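PDB 3D8U: PurR transcriptional regulator from Vibrio parahaemolyticus, which probably acts as a DNA-binding transcription regulator of the LacI family, its periplasmic-binding-protein-like part presumably sensing a small effector. Local coordinates for residues Ala110-Leu115 with His140-Ala145; Gln118-Val123 with Leu182-Cys187; Ile211-Leu216 with Pro227-Ala232. One frame throughout, in Å; residues are numbered along the deposited sequence.

Interaction 1 of 3, residues Ala110-Leu115 with His140-Ala145; sequences ACTRHL and HGWQSA
Thr112 presents its side chain crosswise to that of Trp142, the two meeting at about a right angle, with Ala145 closing the contact one turn further along the second helix. The threonine touches through both of its branches. Its methyl CG2 lies over the backbone of the partner helix, 3.4 Å from Trp142 CA, and also faces the start of the indole. The hydroxyl branch goes further along: OG1 stands anti to the backbone N of Thr112 (chi1 151°) and comes within 3.4 Å of Ala145 CB, while lying 3.7 Å from Trp142 CD1. Trp142 in turn has CG anti to its own backbone N (chi1 160°), and its five-membered ring presents CD1 to the threonine obliquely. No hydrogen bond crosses the pair. The small groups of Thr112 and Ala145 meet where the axes of segments 110-115 and 140-145 are 8.3 Å apart, their directions differing by 37°; this is consistent with close helix approach, the bulkier Trp142 being turned to the sheet side. Arg113 borders the contact on the exposed side and makes a long, weak ion pair with Glu148. Inward, both helices rest on one face of the parallel sheet. Helix 104-117 sends Leu115 against Val123, Ala184, Val186 and Ile214, and so reaches strands 123-128, 184-187 and 212-215. Helix 133-148, which forms the crossover from strand 123-128 to strand 156-159, lays Trp142 beside Val123, Val186 and the ring of Phe125.

Interaction 2 of 3, residues Gln118-Val123 with Leu182-Cys187; sequences QGFKNV and LNALVC
Asn122 and Asn183 both hold CG between the backbone N and the carbonyl carbon (chi1 57° and 78°), which sets each CG over its own backbone; Asn183 OD1 then lies by Asn122 N, and Asn122 ND2 by Asn183. The two side chains cross at about a right angle, yet their amide planes are inclined by just 32°. Asn183 OD1 reaches Asn122 N in a weak hydrogen bond of 3.3 Å. In the reverse direction Asn183 N gives a nearly straight bond of 3.1 Å to Asn122 O, its donor tilted out of the carbonyl plane, so that one asparagine grips the other through both its backbone and its amide. The amide nitrogen of Asn122 has its hydrogen-bond partner in Ser181 O, just before the second segment. An apolar row flanks the polar pair. Phe120 CB rests 3.9 Å from Ala184 CB, and Val123 CG1 comes to 3.5 Å from Val186 CG2. Leu182 CD1 lies near Asn122 O, and the side chain also packs on Leu172 and Leu176 of helix 165-178. Between the backbones, Val123 CA makes a CH...O contact of 3.4 Å with Ala184 O. Upstream, Gly119 ends helix 104-117 in a Schellman motif and Phe120 centres an inverse gamma turn, which together redirect the chain into strand 123-128. Chemically, one backbone bond, helped by a weak bond to the Asn183 amide oxygen, joins the chains where the strands begin; backbone pairing continues through Gly124, with Val123 and Val186 adding apolar packing under Leu115.

Interaction 3 of 3, residues Ile211-Leu216 with Pro227-Ala232; sequences IAIICL and PSLTSA
The carbonyl plane of Thr230 holds Cys215 N, which donates to Thr230 O at 3.0 Å. The same oxygen takes a CH...O contact from Ile214 CA at 3.3 Å, and Ile214 CG1 packs against it. One residue on, Cys215 O accepts Ala232 N at 3.1 Å, with the donor tilted 23° from the carbonyl plane, while Ser231 CA makes a second CH...O contact to it. Cys215 thus uses both its N-H and its C=O on the residues flanking Ser231, the pattern of a single parallel bridge. Thr230 CG2 meets Ile214 CG1 at 3.4 Å on the face under helix 104-117; Ile213 CG2 touches Leu229 CD2 at 3.9 Å, and Cys215 CB meets Ser231 CB at 3.7 Å, toward helix 190-203. Thr230 turns its hydroxyl elsewhere, to Thr272 OG1 and Arg269 N. The contact attaches strand 231-233, paired antiparallel with strand 265-267, to the parallel sheet of the periplasmic-binding-protein-like lobe. Within this buried setting, two backbone bonds satisfy main-chain polar atoms along the edge of strand 212-215, the last of the four-stranded sheet, while methyl and methylene groups supply apolar packing.

All three contacts belong to one periplasmic-binding-protein-like lobe and are layered around its four-stranded parallel sheet. Interactions 1 and 3 are buried; interaction 2, at the end of the sheet where strands begin, is only partly so. Interactions 2 and 3 share the sheet through neighbouring strands 184-187 and 212-215, joined by Leu185 N to Ala212 O, whereas interaction 1 lies in the helical layer above them. From that layer Cys111 touches Ile214, and Leu115 O probably bonds Phe120 N. Chemistry follows position: van der Waals contact between segments 110-115 and 140-145, with a weak ion pair at their helices' exposed edge; a backbone bond plus a weak side-chain one at the strand entrance; two backbone bonds at the sheet border.

Interaction 1 of 3, residues Ala110-Leu115 with His140-Ala145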
ATOM      1  N   ALA B 110       7.027  -5.933  23.597  1.00 79.24           N
ATOM      2  CA  ALA B 110       8.454  -6.194  23.443  1.00 79.27           C
ATOM      3  C   ALA B 110       9.114  -4.922  22.933  1.00 79.93           C
ATOM      4  O   ALA B 110      10.152  -4.468  23.450  1.00 80.24           O
ATOM      5  CB  ALA B 110       8.693  -7.356  22.553  1.00 78.51           C
ATOM      6  N   CYS B 111       8.454  -4.311  21.958  1.00 79.78           N
ATOM      7  CA  CYS B 111       8.840  -3.008  21.497  1.00 80.08           C
ATOM      8  C   CYS B 111       8.866  -2.013  22.620  1.00 80.09           C
ATOM      9  O   CYS B 111       9.683  -1.093  22.625  1.00 80.25           O
ATOM     10  CB  CYS B 111       7.867  -2.513  20.441  1.00 79.97           C
ATOM     11  SG  CYS B 111       8.082  -3.412  18.956  1.00 83.90           S
ATOM     12  N   THR B 112       7.955  -2.132  23.571  1.00 80.07           N
ATOM     13  CA  THR B 112       8.010  -1.090  24.538  1.00 79.86           C
ATOM     14  C   THR B 112       8.975  -1.354  25.673  1.00 79.65           C
ATOM     15  O   THR B 112       9.565  -0.408  26.172  1.00 80.10           O
ATOM     16  CB  THR B 112       6.677  -0.407  24.853  1.00 79.75           C
ATOM     17  OG1 THR B 112       6.710   0.066  26.195  1.00 81.48           O
ATOM     18  CG2 THR B 112       5.495  -1.289  24.637  1.00 78.95           C
ATOM     19  N   ARG B 113       9.260  -2.615  25.999  1.00 79.52           N
ATOM     20  CA  ARG B 113      10.341  -2.881  26.977  1.00 78.90           C
ATOM     21  C   ARG B 113      11.649  -2.343  26.389  1.00 78.05           C
ATOM     22  O   ARG B 113      12.525  -1.877  27.123  1.00 77.76           O
ATOM     23  CB  ARG B 113      10.550  -4.362  27.268  1.00 78.83           C
ATOM     24  CG  ARG B 113       9.424  -5.100  27.893  1.00 80.53           C
ATOM     25  CD  ARG B 113       9.954  -6.427  28.505  1.00 84.24           C
ATOM     26  NE  ARG B 113       8.869  -7.337  28.879  1.00 88.24           N
ATOM     27  CZ  ARG B 113       9.006  -8.506  29.516  1.00 92.40           C
ATOM     28  NH1 ARG B 113      10.205  -8.972  29.902  1.00 93.33           N
ATOM     29  NH2 ARG B 113       7.915  -9.231  29.765  1.00 94.32           N
ATOM     30  N   HIS B 114      11.769  -2.408  25.068  1.00 76.48           N
ATOM     31  CA  HIS B 114      12.985  -1.977  24.439  1.00 75.74           C
ATOM     32  C   HIS B 114      13.306  -0.530  24.831  1.00 75.96           C
ATOM     33  O   HIS B 114      14.318  -0.292  25.477  1.00 75.40           O
ATOM     34  CB  HIS B 114      12.917  -2.173  22.925  1.00 75.30           C
ATOM     35  CG  HIS B 114      14.106  -1.628  22.191  1.00 73.49           C
ATOM     36  ND1 HIS B 114      15.406  -1.861  22.593  1.00 74.20           N
ATOM     37  CD2 HIS B 114      14.195  -0.863  21.081  1.00 71.10           C
ATOM     38  CE1 HIS B 114      16.243  -1.255  21.772  1.00 70.48           C
ATOM     39  NE2 HIS B 114      15.530  -0.637  20.849  1.00 71.52           N
ATOM     40  N   LEU B 115      12.432   0.412  24.475  1.00 76.46           N
ATOM     41  CA  LEU B 115      12.536   1.814  24.916  1.00 77.19           C
ATOM     42  C   LEU B 115      12.905   1.938  26.408  1.00 78.63           C
ATOM     43  O   LEU B 115      13.835   2.662  26.787  1.00 79.20           O
ATOM     44  CB  LEU B 115      11.208   2.531  24.689  1.00 76.44           C
ATOM     45  CG  LEU B 115      10.741   2.732  23.233  1.00 75.55           C
ATOM     46  CD1 LEU B 115       9.389   3.357  23.155  1.00 72.73           C
ATOM     47  CD2 LEU B 115      11.688   3.568  22.428  1.00 72.50           C
ATOM     48  N   HIS B 140      -2.657  -2.246  24.499  1.00 81.09           N
ATOM     49  CA  HIS B 140      -2.596  -3.015  25.713  1.00 81.13           C
ATOM     50  C   HIS B 140      -1.187  -3.511  25.916  1.00 81.17           C
ATOM     51  O   HIS B 140      -0.660  -3.457  27.028  1.00 81.97           O
ATOM     52  CB  HIS B 140      -3.533  -4.193  25.609  1.00 80.90           C
ATOM     53  CG  HIS B 140      -4.955  -3.848  25.876  1.00 81.89           C
ATOM     54  ND1 HIS B 140      -6.004  -4.611  25.417  1.00 83.73           N
ATOM     55  CD2 HIS B 140      -5.508  -2.836  26.580  1.00 83.91           C
ATOM     56  CE1 HIS B 140      -7.143  -4.090  25.831  1.00 84.17           C
ATOM     57  NE2 HIS B 140      -6.870  -3.013  26.543  1.00 85.03           N
ATOM     58  N   GLY B 141      -0.567  -3.981  24.839  1.00 80.25           N
ATOM     59  CA  GLY B 141       0.790  -4.466  24.940  1.00 79.50           C
ATOM     60  C   GLY B 141       1.623  -3.357  25.518  1.00 78.89           C
ATOM     61  O   GLY B 141       2.444  -3.573  26.382  1.00 78.71           O
ATOM     62  N   TRP B 142       1.373  -2.149  25.058  1.00 79.07           N
ATOM     63  CA  TRP B 142       2.211  -1.032  25.438  1.00 79.62           C
ATOM     64  C   TRP B 142       1.934  -0.643  26.875  1.00 79.46           C
ATOM     65  O   TRP B 142       2.859  -0.310  27.619  1.00 79.36           O
ATOM     66  CB  TRP B 142       2.021   0.138  24.472  1.00 79.54           C
ATOM     67  CG  TRP B 142       2.436   1.459  24.998  1.00 80.47           C
ATOM     68  CD1 TRP B 142       3.718   1.923  25.150  1.00 80.70           C
ATOM     69  CD2 TRP B 142       1.571   2.510  25.453  1.00 80.61           C
ATOM     70  NE1 TRP B 142       3.697   3.212  25.671  1.00 80.20           N
ATOM     71  CE2 TRP B 142       2.397   3.593  25.866  1.00 79.61           C
ATOM     72  CE3 TRP B 142       0.184   2.641  25.570  1.00 79.52           C
ATOM     73  CZ2 TRP B 142       1.879   4.780  26.387  1.00 78.81           C
ATOM     74  CZ3 TRP B 142      -0.332   3.851  26.070  1.00 79.47           C
ATOM     75  CH2 TRP B 142       0.519   4.892  26.481  1.00 78.39           C
ATOM     76  N   GLN B 143       0.669  -0.721  27.272  1.00 79.68           N
ATOM     77  CA  GLN B 143       0.251  -0.273  28.611  1.00 79.73           C
ATOM     78  C   GLN B 143       0.757  -1.222  29.649  1.00 80.37           C
ATOM     79  O   GLN B 143       1.146  -0.819  30.725  1.00 80.30           O
ATOM     80  CB  GLN B 143      -1.250  -0.162  28.702  1.00 79.17           C
ATOM     81  CG  GLN B 143      -1.788   0.846  27.756  1.00 78.82           C
ATOM     82  CD  GLN B 143      -3.208   1.155  27.983  1.00 77.16           C
ATOM     83  OE1 GLN B 143      -4.034   0.267  28.126  1.00 76.86           O
ATOM     84  NE2 GLN B 143      -3.521   2.438  28.005  1.00 79.17           N
ATOM     85  N   SER B 144       0.791  -2.496  29.296  1.00 81.82           N
ATOM     86  CA  SER B 144       1.399  -3.499  30.149  1.00 82.60           C
ATOM     87  C   SER B 144       2.841  -3.095  30.456  1.00 82.35           C
ATOM     88  O   SER B 144       3.185  -2.785  31.604  1.00 82.07           O
ATOM     89  CB  SER B 144       1.355  -4.867  29.473  1.00 82.72           C
ATOM     90  OG  SER B 144       1.588  -5.879  30.442  1.00 85.36           O
ATOM     91  N   ALA B 145       3.666  -3.066  29.418  1.00 82.35           N
ATOM     92  CA  ALA B 145       5.070  -2.691  29.558  1.00 82.75           C
ATOM     93  C   ALA B 145       5.299  -1.473  30.477  1.00 83.30           C
ATOM     94  O   ALA B 145       6.242  -1.494  31.305  1.00 83.70           O
ATOM     95  CB  ALA B 145       5.672  -2.447  28.206  1.00 82.33           C
TER

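Interaction 2 of 3, residues Gln118-Val123 with Leu182-Cys187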
ATOM      1  N   GLN B 118      16.212   0.552  27.180  1.00 80.10           N
ATOM      2  CA  GLN B 118      17.088   1.509  26.547  1.00 80.36           C
ATOM      3  C   GLN B 118      17.248   2.811  27.296  1.00 80.27           C
ATOM      4  O   GLN B 118      18.092   3.618  26.942  1.00 80.62           O
ATOM      5  CB  GLN B 118      16.541   1.843  25.156  1.00 81.07           C
ATOM      6  CG  GLN B 118      16.972   0.844  24.090  1.00 80.87           C
ATOM      7  CD  GLN B 118      18.448   0.823  23.943  1.00 78.91           C
ATOM      8  OE1 GLN B 118      19.128   0.048  24.608  1.00 81.42           O
ATOM      9  NE2 GLN B 118      18.972   1.716  23.118  1.00 77.13           N
ATOM     10  N   GLY B 119      16.408   3.057  28.286  1.00 80.11           N
ATOM     11  CA  GLY B 119      16.491   4.303  29.023  1.00 79.60           C
ATOM     12  C   GLY B 119      15.440   5.342  28.696  1.00 79.55           C
ATOM     13  O   GLY B 119      15.342   6.334  29.397  1.00 80.17           O
ATOM     14  N   PHE B 120      14.647   5.131  27.652  1.00 79.33           N
ATOM     15  CA  PHE B 120      13.593   6.077  27.279  1.00 78.91           C
ATOM     16  C   PHE B 120      12.302   5.774  28.039  1.00 79.97           C
ATOM     17  O   PHE B 120      11.431   5.011  27.601  1.00 80.79           O
ATOM     18  CB  PHE B 120      13.369   6.037  25.780  1.00 78.21           C
ATOM     19  CG  PHE B 120      14.614   6.305  24.977  1.00 77.68           C
ATOM     20  CD1 PHE B 120      15.330   5.250  24.404  1.00 79.19           C
ATOM     21  CD2 PHE B 120      15.086   7.600  24.813  1.00 75.88           C
ATOM     22  CE1 PHE B 120      16.488   5.473  23.667  1.00 78.14           C
ATOM     23  CE2 PHE B 120      16.241   7.843  24.104  1.00 77.33           C
ATOM     24  CZ  PHE B 120      16.951   6.774  23.510  1.00 78.08           C
ATOM     25  N   LYS B 121      12.167   6.378  29.199  1.00 80.38           N
ATOM     26  CA  LYS B 121      11.102   5.968  30.087  1.00 80.84           C
ATOM     27  C   LYS B 121       9.777   6.750  29.962  1.00 80.86           C
ATOM     28  O   LYS B 121       8.840   6.498  30.749  1.00 80.99           O
ATOM     29  CB  LYS B 121      11.616   5.944  31.547  1.00 80.76           C
ATOM     30  CG  LYS B 121      12.700   4.859  31.784  1.00 81.71           C
ATOM     31  CD  LYS B 121      13.266   4.871  33.180  1.00 81.52           C
ATOM     32  CE  LYS B 121      13.590   3.450  33.618  1.00 85.18           C
ATOM     33  NZ  LYS B 121      13.308   3.165  35.096  1.00 86.22           N
ATOM     34  N   ASN B 122       9.655   7.712  29.047  1.00 80.14           N
ATOM     35  CA  ASN B 122       8.318   8.298  28.983  1.00 80.65           C
ATOM     36  C   ASN B 122       7.664   8.409  27.653  1.00 80.24           C
ATOM     37  O   ASN B 122       7.634   9.454  27.024  1.00 80.39           O
ATOM     38  CB  ASN B 122       8.042   9.479  29.942  1.00 81.09           C
ATOM     39  CG  ASN B 122       8.974  10.603  29.765  1.00 81.57           C
ATOM     40  OD1 ASN B 122       9.497  11.153  30.743  1.00 78.74           O
ATOM     41  ND2 ASN B 122       9.199  10.983  28.512  1.00 83.76           N
ATOM     42  N   VAL B 123       7.065   7.275  27.316  1.00 79.71           N
ATOM     43  CA  VAL B 123       6.719   6.900  25.990  1.00 79.19           C
ATOM     44  C   VAL B 123       5.306   7.294  25.732  1.00 78.89           C
ATOM     45  O   VAL B 123       4.460   7.083  26.560  1.00 78.26           O
ATOM     46  CB  VAL B 123       6.802   5.369  25.861  1.00 79.19           C
ATOM     47  CG1 VAL B 123       6.713   4.957  24.408  1.00 78.94           C
ATOM     48  CG2 VAL B 123       8.078   4.855  26.468  1.00 79.00           C
ATOM     49  N   LEU B 182       7.671  14.229  27.430  1.00 83.13           N
ATOM     50  CA  LEU B 182       7.614  13.110  26.461  1.00 82.64           C
ATOM     51  C   LEU B 182       8.963  12.907  25.844  1.00 82.64           C
ATOM     52  O   LEU B 182       9.599  13.886  25.509  1.00 83.40           O
ATOM     53  CB  LEU B 182       6.638  13.426  25.347  1.00 82.11           C
ATOM     54  CG  LEU B 182       6.655  12.424  24.192  1.00 83.16           C
ATOM     55  CD1 LEU B 182       5.715  11.290  24.499  1.00 83.79           C
ATOM     56  CD2 LEU B 182       6.268  13.060  22.870  1.00 81.01           C
ATOM     57  N   ASN B 183       9.411  11.664  25.693  1.00 82.36           N
ATOM     58  CA  ASN B 183      10.729  11.419  25.114  1.00 82.52           C
ATOM     59  C   ASN B 183      10.925  10.124  24.313  1.00 83.30           C
ATOM     60  O   ASN B 183      12.042   9.786  23.951  1.00 83.64           O
ATOM     61  CB  ASN B 183      11.822  11.579  26.167  1.00 82.21           C
ATOM     62  CG  ASN B 183      11.940  10.398  27.089  1.00 81.28           C
ATOM     63  OD1 ASN B 183      11.493   9.305  26.792  1.00 83.19           O
ATOM     64  ND2 ASN B 183      12.570  10.613  28.216  1.00 80.62           N
ATOM     65  N   ALA B 184       9.844   9.399  24.058  1.00 84.24           N
ATOM     66  CA  ALA B 184       9.832   8.383  22.995  1.00 85.17           C
ATOM     67  C   ALA B 184       8.409   8.144  22.433  1.00 85.56           C
ATOM     68  O   ALA B 184       7.400   8.506  23.076  1.00 85.84           O
ATOM     69  CB  ALA B 184      10.454   7.084  23.474  1.00 84.51           C
ATOM     70  N   LEU B 185       8.334   7.516  21.267  1.00 85.03           N
ATOM     71  CA  LEU B 185       7.053   7.215  20.682  1.00 85.80           C
ATOM     72  C   LEU B 185       6.924   5.779  20.217  1.00 86.02           C
ATOM     73  O   LEU B 185       7.857   5.244  19.599  1.00 86.98           O
ATOM     74  CB  LEU B 185       6.869   8.111  19.476  1.00 86.34           C
ATOM     75  CG  LEU B 185       5.808   9.193  19.418  1.00 86.70           C
ATOM     76  CD1 LEU B 185       5.459   9.686  20.775  1.00 86.48           C
ATOM     77  CD2 LEU B 185       6.347  10.321  18.539  1.00 88.38           C
ATOM     78  N   VAL B 186       5.782   5.149  20.484  1.00 85.70           N
ATOM     79  CA  VAL B 186       5.484   3.862  19.845  1.00 85.61           C
ATOM     80  C   VAL B 186       4.443   4.146  18.786  1.00 86.01           C
ATOM     81  O   VAL B 186       3.370   4.625  19.096  1.00 87.31           O
ATOM     82  CB  VAL B 186       4.866   2.817  20.806  1.00 85.41           C
ATOM     83  CG1 VAL B 186       4.587   1.522  20.071  1.00 83.63           C
ATOM     84  CG2 VAL B 186       5.748   2.547  21.995  1.00 84.62           C
ATOM     85  N   CYS B 187       4.737   3.847  17.543  1.00 85.81           N
ATOM     86  CA  CYS B 187       3.763   4.030  16.499  1.00 85.82           C
ATOM     87  C   CYS B 187       3.199   2.707  16.029  1.00 85.90           C
ATOM     88  O   CYS B 187       3.965   1.759  15.712  1.00 86.76           O
ATOM     89  CB  CYS B 187       4.436   4.685  15.319  1.00 86.09           C
ATOM     90  SG  CYS B 187       5.033   6.270  15.759  1.00 87.05           S
TER

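Interaction 3 of 3, residues Ile211-Leu216 with Pro227-Ala232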
ATOM      1  N   ILE B 211      13.728  12.679  21.283  1.00 81.75           N
ATOM      2  CA  ILE B 211      12.670  11.727  21.179  1.00 81.55           C
ATOM      3  C   ILE B 211      13.219  10.456  20.502  1.00 81.63           C
ATOM      4  O   ILE B 211      13.929  10.529  19.472  1.00 81.02           O
ATOM      5  CB  ILE B 211      11.484  12.387  20.473  1.00 81.80           C
ATOM      6  CG1 ILE B 211      10.712  13.231  21.518  1.00 82.82           C
ATOM      7  CG2 ILE B 211      10.600  11.353  19.787  1.00 81.69           C
ATOM      8  CD1 ILE B 211       9.780  14.275  20.976  1.00 81.58           C
ATOM      9  N   ALA B 212      12.963   9.310  21.128  1.00 80.88           N
ATOM     10  CA  ALA B 212      13.245   8.042  20.485  1.00 81.25           C
ATOM     11  C   ALA B 212      11.991   7.541  19.776  1.00 81.18           C
ATOM     12  O   ALA B 212      10.890   7.823  20.218  1.00 82.19           O
ATOM     13  CB  ALA B 212      13.695   7.048  21.503  1.00 81.61           C
ATOM     14  N   ILE B 213      12.124   6.787  18.699  1.00 80.88           N
ATOM     15  CA  ILE B 213      10.928   6.348  17.977  1.00 80.85           C
ATOM     16  C   ILE B 213      10.956   4.849  17.698  1.00 81.76           C
ATOM     17  O   ILE B 213      12.008   4.284  17.354  1.00 82.66           O
ATOM     18  CB  ILE B 213      10.742   7.141  16.626  1.00 80.89           C
ATOM     19  CG1 ILE B 213      10.314   8.601  16.874  1.00 79.90           C
ATOM     20  CG2 ILE B 213       9.690   6.491  15.731  1.00 79.91           C
ATOM     21  CD1 ILE B 213      10.431   9.525  15.635  1.00 79.26           C
ATOM     22  N   ILE B 214       9.813   4.184  17.794  1.00 81.46           N
ATOM     23  CA  ILE B 214       9.818   2.760  17.436  1.00 81.24           C
ATOM     24  C   ILE B 214       8.531   2.366  16.724  1.00 81.42           C
ATOM     25  O   ILE B 214       7.432   2.668  17.203  1.00 81.87           O
ATOM     26  CB  ILE B 214      10.100   1.861  18.684  1.00 81.39           C
ATOM     27  CG1 ILE B 214      10.403   0.433  18.222  1.00 81.23           C
ATOM     28  CG2 ILE B 214       8.967   1.997  19.752  1.00 80.21           C
ATOM     29  CD1 ILE B 214      10.324  -0.612  19.268  1.00 77.98           C
ATOM     30  N   CYS B 215       8.653   1.703  15.582  1.00 81.39           N
ATOM     31  CA  CYS B 215       7.471   1.431  14.756  1.00 81.35           C
ATOM     32  C   CYS B 215       7.042   0.016  14.961  1.00 81.30           C
ATOM     33  O   CYS B 215       7.876  -0.859  15.123  1.00 81.66           O
ATOM     34  CB  CYS B 215       7.774   1.651  13.288  1.00 81.07           C
ATOM     35  SG  CYS B 215       6.470   1.072  12.171  1.00 82.39           S
ATOM     36  N   LEU B 216       5.743  -0.226  14.961  1.00 81.28           N
ATOM     37  CA  LEU B 216       5.251  -1.562  15.331  1.00 81.05           C
ATOM     38  C   LEU B 216       5.116  -2.527  14.146  1.00 81.11           C
ATOM     39  O   LEU B 216       4.768  -3.697  14.331  1.00 80.38           O
ATOM     40  CB  LEU B 216       3.906  -1.423  16.043  1.00 81.16           C
ATOM     41  CG  LEU B 216       3.812  -1.657  17.556  1.00 80.91           C
ATOM     42  CD1 LEU B 216       5.107  -1.384  18.325  1.00 81.11           C
ATOM     43  CD2 LEU B 216       2.653  -0.857  18.148  1.00 80.76           C
ATOM     44  N   PRO B 227      16.999   9.663  11.024  1.00 83.61           N
ATOM     45  CA  PRO B 227      17.754   8.469  11.362  1.00 83.14           C
ATOM     46  C   PRO B 227      16.859   7.281  11.064  1.00 82.69           C
ATOM     47  O   PRO B 227      15.651   7.422  11.185  1.00 83.29           O
ATOM     48  CB  PRO B 227      17.912   8.603  12.873  1.00 82.88           C
ATOM     49  CG  PRO B 227      17.869  10.025  13.132  1.00 82.74           C
ATOM     50  CD  PRO B 227      16.821  10.524  12.203  1.00 83.43           C
ATOM     51  N   SER B 228      17.423   6.148  10.653  1.00 81.63           N
ATOM     52  CA  SER B 228      16.638   4.971  10.306  1.00 80.96           C
ATOM     53  C   SER B 228      15.934   4.528  11.548  1.00 81.34           C
ATOM     54  O   SER B 228      16.437   4.758  12.651  1.00 81.90           O
ATOM     55  CB  SER B 228      17.572   3.856   9.920  1.00 81.04           C
ATOM     56  OG  SER B 228      18.525   3.684  10.947  1.00 80.89           O
ATOM     57  N   LEU B 229      14.797   3.857  11.427  1.00 81.03           N
ATOM     58  CA  LEU B 229      14.103   3.587  12.674  1.00 80.63           C
ATOM     59  C   LEU B 229      13.893   2.162  13.119  1.00 79.83           C
ATOM     60  O   LEU B 229      13.467   1.298  12.360  1.00 79.65           O
ATOM     61  CB  LEU B 229      12.807   4.415  12.804  1.00 81.66           C
ATOM     62  CG  LEU B 229      11.990   4.814  11.586  1.00 81.55           C
ATOM     63  CD1 LEU B 229      11.539   3.545  10.882  1.00 81.34           C
ATOM     64  CD2 LEU B 229      10.832   5.692  12.056  1.00 79.93           C
ATOM     65  N   THR B 230      14.193   1.968  14.391  1.00 79.07           N
ATOM     66  CA  THR B 230      13.959   0.729  15.089  1.00 79.14           C
ATOM     67  C   THR B 230      12.522   0.306  14.901  1.00 79.58           C
ATOM     68  O   THR B 230      11.607   1.029  15.262  1.00 81.39           O
ATOM     69  CB  THR B 230      14.217   0.925  16.584  1.00 78.86           C
ATOM     70  OG1 THR B 230      15.621   1.056  16.804  1.00 78.44           O
ATOM     71  CG2 THR B 230      13.682  -0.234  17.400  1.00 78.03           C
ATOM     72  N   SER B 231      12.307  -0.875  14.358  1.00 79.51           N
ATOM     73  CA  SER B 231      10.965  -1.359  14.237  1.00 79.09           C
ATOM     74  C   SER B 231      10.863  -2.870  14.228  1.00 78.30           C
ATOM     75  O   SER B 231      11.849  -3.600  14.060  1.00 78.13           O
ATOM     76  CB  SER B 231      10.415  -0.885  12.924  1.00 79.90           C
ATOM     77  OG  SER B 231      10.526  -1.973  12.045  1.00 82.76           O
ATOM     78  N   ALA B 232       9.625  -3.313  14.348  1.00 77.50           N
ATOM     79  CA  ALA B 232       9.288  -4.717  14.380  1.00 77.20           C
ATOM     80  C   ALA B 232       8.918  -5.126  12.993  1.00 76.88           C
ATOM     81  O   ALA B 232       8.180  -4.415  12.335  1.00 77.33           O
ATOM     82  CB  ALA B 232       8.116  -4.931  15.279  1.00 77.48           C
TER